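Local coordinates for ActII protein (Streptomyces coelicolor, PDB 2OPT) that probably represses transcription as a TetR-family DNA-binding regulator, and binds actinorhodin and its biosynthetic precursor (S)-DNPA, at residues A[60-65]-A[87-92]. Numbering follows the deposited sequence.
Sequences IVLTEV and RRMFLA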
loop_
_atom_site.group_PDB
_atom_site.type_symbol
_atom_site.label_atom_id
_atom_site.label_comp_id
_atom_site.label_asym_id
_atom_site.label_seq_id
_atom_site.Cartn_x
_atom_site.Cartn_y
_atom_site.Cartn_z
ATOM N N ILE A 60 -19.777 -1.952 6.980
ATOM C CA ILE A 60 -21.045 -1.410 6.484
ATOM C C ILE A 60 -20.973 -0.694 5.122
ATOM O O ILE A 60 -21.921 -0.720 4.334
ATOM C CB ILE A 60 -21.700 -0.537 7.557
ATOM C CG1 ILE A 60 -23.214 -0.641 7.410
ATOM C CG2 ILE A 60 -21.181 0.953 7.492
ATOM C CD1 ILE A 60 -23.933 -0.118 8.601
ATOM N N VAL A 61 -19.866 0.000 4.864
ATOM C CA VAL A 61 -19.684 0.745 3.614
ATOM C C VAL A 61 -19.396 -0.220 2.424
ATOM O O VAL A 61 -19.556 0.139 1.281
ATOM C CB VAL A 61 -18.495 1.741 3.761
ATOM C CG1 VAL A 61 -18.854 2.800 4.726
ATOM C CG2 VAL A 61 -17.198 1.014 4.284
ATOM N N LEU A 62 -18.914 -1.432 2.712
ATOM C CA LEU A 62 -18.597 -2.426 1.681
ATOM C C LEU A 62 -19.811 -2.902 0.925
ATOM O O LEU A 62 -19.681 -3.494 -0.138
ATOM C CB LEU A 62 -17.922 -3.635 2.305
ATOM C CG LEU A 62 -16.505 -3.360 2.817
ATOM C CD1 LEU A 62 -15.832 -4.671 3.358
ATOM C CD2 LEU A 62 -15.670 -2.823 1.662
ATOM N N THR A 63 -20.996 -2.633 1.479
ATOM C CA THR A 63 -22.214 -2.806 0.753
ATOM C C THR A 63 -22.153 -2.034 -0.540
ATOM O O THR A 63 -22.807 -2.410 -1.499
ATOM C CB THR A 63 -23.466 -2.343 1.573
ATOM O OG1 THR A 63 -24.599 -2.997 1.017
ATOM C CG2 THR A 63 -23.713 -0.835 1.477
ATOM N N GLU A 64 -21.376 -0.929 -0.563
ATOM C CA GLU A 64 -21.280 -0.028 -1.748
ATOM C C GLU A 64 -20.490 -0.577 -2.921
ATOM O O GLU A 64 -20.526 -0.042 -4.033
ATOM C CB GLU A 64 -20.639 1.304 -1.321
ATOM C CG GLU A 64 -21.389 2.043 -0.210
ATOM C CD GLU A 64 -20.853 3.464 0.074
ATOM O OE1 GLU A 64 -20.071 4.029 -0.723
ATOM O OE2 GLU A 64 -21.258 4.018 1.100
ATOM N N VAL A 65 -19.717 -1.618 -2.670
ATOM C CA VAL A 65 -18.836 -2.160 -3.680
ATOM C C VAL A 65 -19.582 -3.232 -4.476
ATOM O O VAL A 65 -19.996 -4.268 -3.927
ATOM C CB VAL A 65 -17.597 -2.835 -3.060
ATOM C CG1 VAL A 65 -16.752 -3.478 -4.180
ATOM C CG2 VAL A 65 -16.813 -1.829 -2.242
ATOM N N ARG A 87 -12.827 1.908 -5.344
ATOM C CA ARG A 87 -12.219 3.219 -5.302
ATOM C C ARG A 87 -13.255 4.271 -5.010
ATOM O O ARG A 87 -13.021 5.195 -4.252
ATOM C CB ARG A 87 -11.502 3.514 -6.645
ATOM C CG ARG A 87 -10.911 4.925 -6.731
ATOM C CD ARG A 87 -10.473 5.322 -8.176
ATOM N NE ARG A 87 -9.664 6.562 -8.215
ATOM C CZ ARG A 87 -9.661 7.394 -9.236
ATOM N NH1 ARG A 87 -10.407 7.153 -10.307
ATOM N NH2 ARG A 87 -8.927 8.475 -9.181
ATOM N N ARG A 88 -14.420 4.126 -5.637
ATOM C CA ARG A 88 -15.551 5.044 -5.485
ATOM C C ARG A 88 -15.922 5.152 -4.009
ATOM O O ARG A 88 -16.130 6.237 -3.469
ATOM C CB ARG A 88 -16.706 4.461 -6.297
ATOM C CG ARG A 88 -17.973 5.312 -6.470
ATOM C CD ARG A 88 -18.816 4.667 -7.544
ATOM N NE ARG A 88 -18.127 4.732 -8.818
ATOM C CZ ARG A 88 -17.971 3.715 -9.657
ATOM N NH1 ARG A 88 -17.292 3.912 -10.787
ATOM N NH2 ARG A 88 -18.547 2.542 -9.403
ATOM N N MET A 89 -15.980 3.987 -3.355
ATOM C CA MET A 89 -16.414 3.872 -1.959
ATOM C C MET A 89 -15.476 4.644 -1.050
ATOM O O MET A 89 -15.904 5.432 -0.263
ATOM C CB MET A 89 -16.460 2.388 -1.547
ATOM C CG MET A 89 -16.802 2.159 -0.070
ATOM S SD MET A 89 -16.234 0.552 0.508
ATOM C CE MET A 89 -14.455 0.760 0.627
ATOM N N PHE A 90 -14.168 4.383 -1.167
ATOM C CA PHE A 90 -13.123 5.147 -0.446
ATOM C C PHE A 90 -13.231 6.662 -0.671
ATOM O O PHE A 90 -13.170 7.434 0.273
ATOM C CB PHE A 90 -11.756 4.670 -0.879
ATOM C CG PHE A 90 -11.371 3.322 -0.272
ATOM C CD1 PHE A 90 -11.490 3.108 1.089
ATOM C CD2 PHE A 90 -10.915 2.283 -1.072
ATOM C CE1 PHE A 90 -11.122 1.850 1.658
ATOM C CE2 PHE A 90 -10.565 1.043 -0.512
ATOM C CZ PHE A 90 -10.680 0.844 0.836
ATOM N N LEU A 91 -13.449 7.068 -1.909
ATOM C CA LEU A 91 -13.571 8.495 -2.263
ATOM C C LEU A 91 -14.802 9.135 -1.648
ATOM O O LEU A 91 -14.841 10.365 -1.432
ATOM C CB LEU A 91 -13.536 8.717 -3.788
ATOM C CG LEU A 91 -12.186 8.395 -4.468
ATOM C CD1 LEU A 91 -12.164 8.780 -5.925
ATOM C CD2 LEU A 91 -11.031 9.036 -3.760
ATOM N N ALA A 92 -15.802 8.315 -1.351
ATOM C CA ALA A 92 -17.040 8.772 -0.742
ATOM C C ALA A 92 -16.874 8.969 0.780
ATOM O O ALA A 92 -17.609 9.735 1.388
ATOM C CB ALA A 92 -18.133 7.765 -1.024
#
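E64 and M89 have the closest CA atoms of the two segments, 6.2 Å apart. Segment 60-65 lies on helix 50-61; its backbone stays helical in angle through E64, and E64 N donates to V61 O at 2.8 Å and V65 N to L62 O. Segment 87-92 belongs to helix 75-92. M89 CG lies anti to the backbone N (chi1 176°), and the chain reaches across before bending at chi3 (73°). M89 is modelled in two conformers; in the one described SD lies among V61, L62 and V65, so its contacts are not fully certain. SD is 3.6 Å from L62 CD2 and also near V65 CG2. It comes within 3.4 Å of V61 O. V61 crosses M89 at about a right angle and offers CG2. Helix 50-61 follows the predicted helix-turn-helix, and in TetR-type folds it links the DNA-binding part to the C-terminal part; here it packs on helix 75-92. L96 of helix 96-100 also touches V61 and M89. Beyond SD, M89 CE sits over the centre of the F90 ring, 3.6 Å above its plane. E64 OE1 lies 3.8 Å from M89 CG and also approaches A92 CB, while OE2 is hydrogen-bonded to H93 NE2.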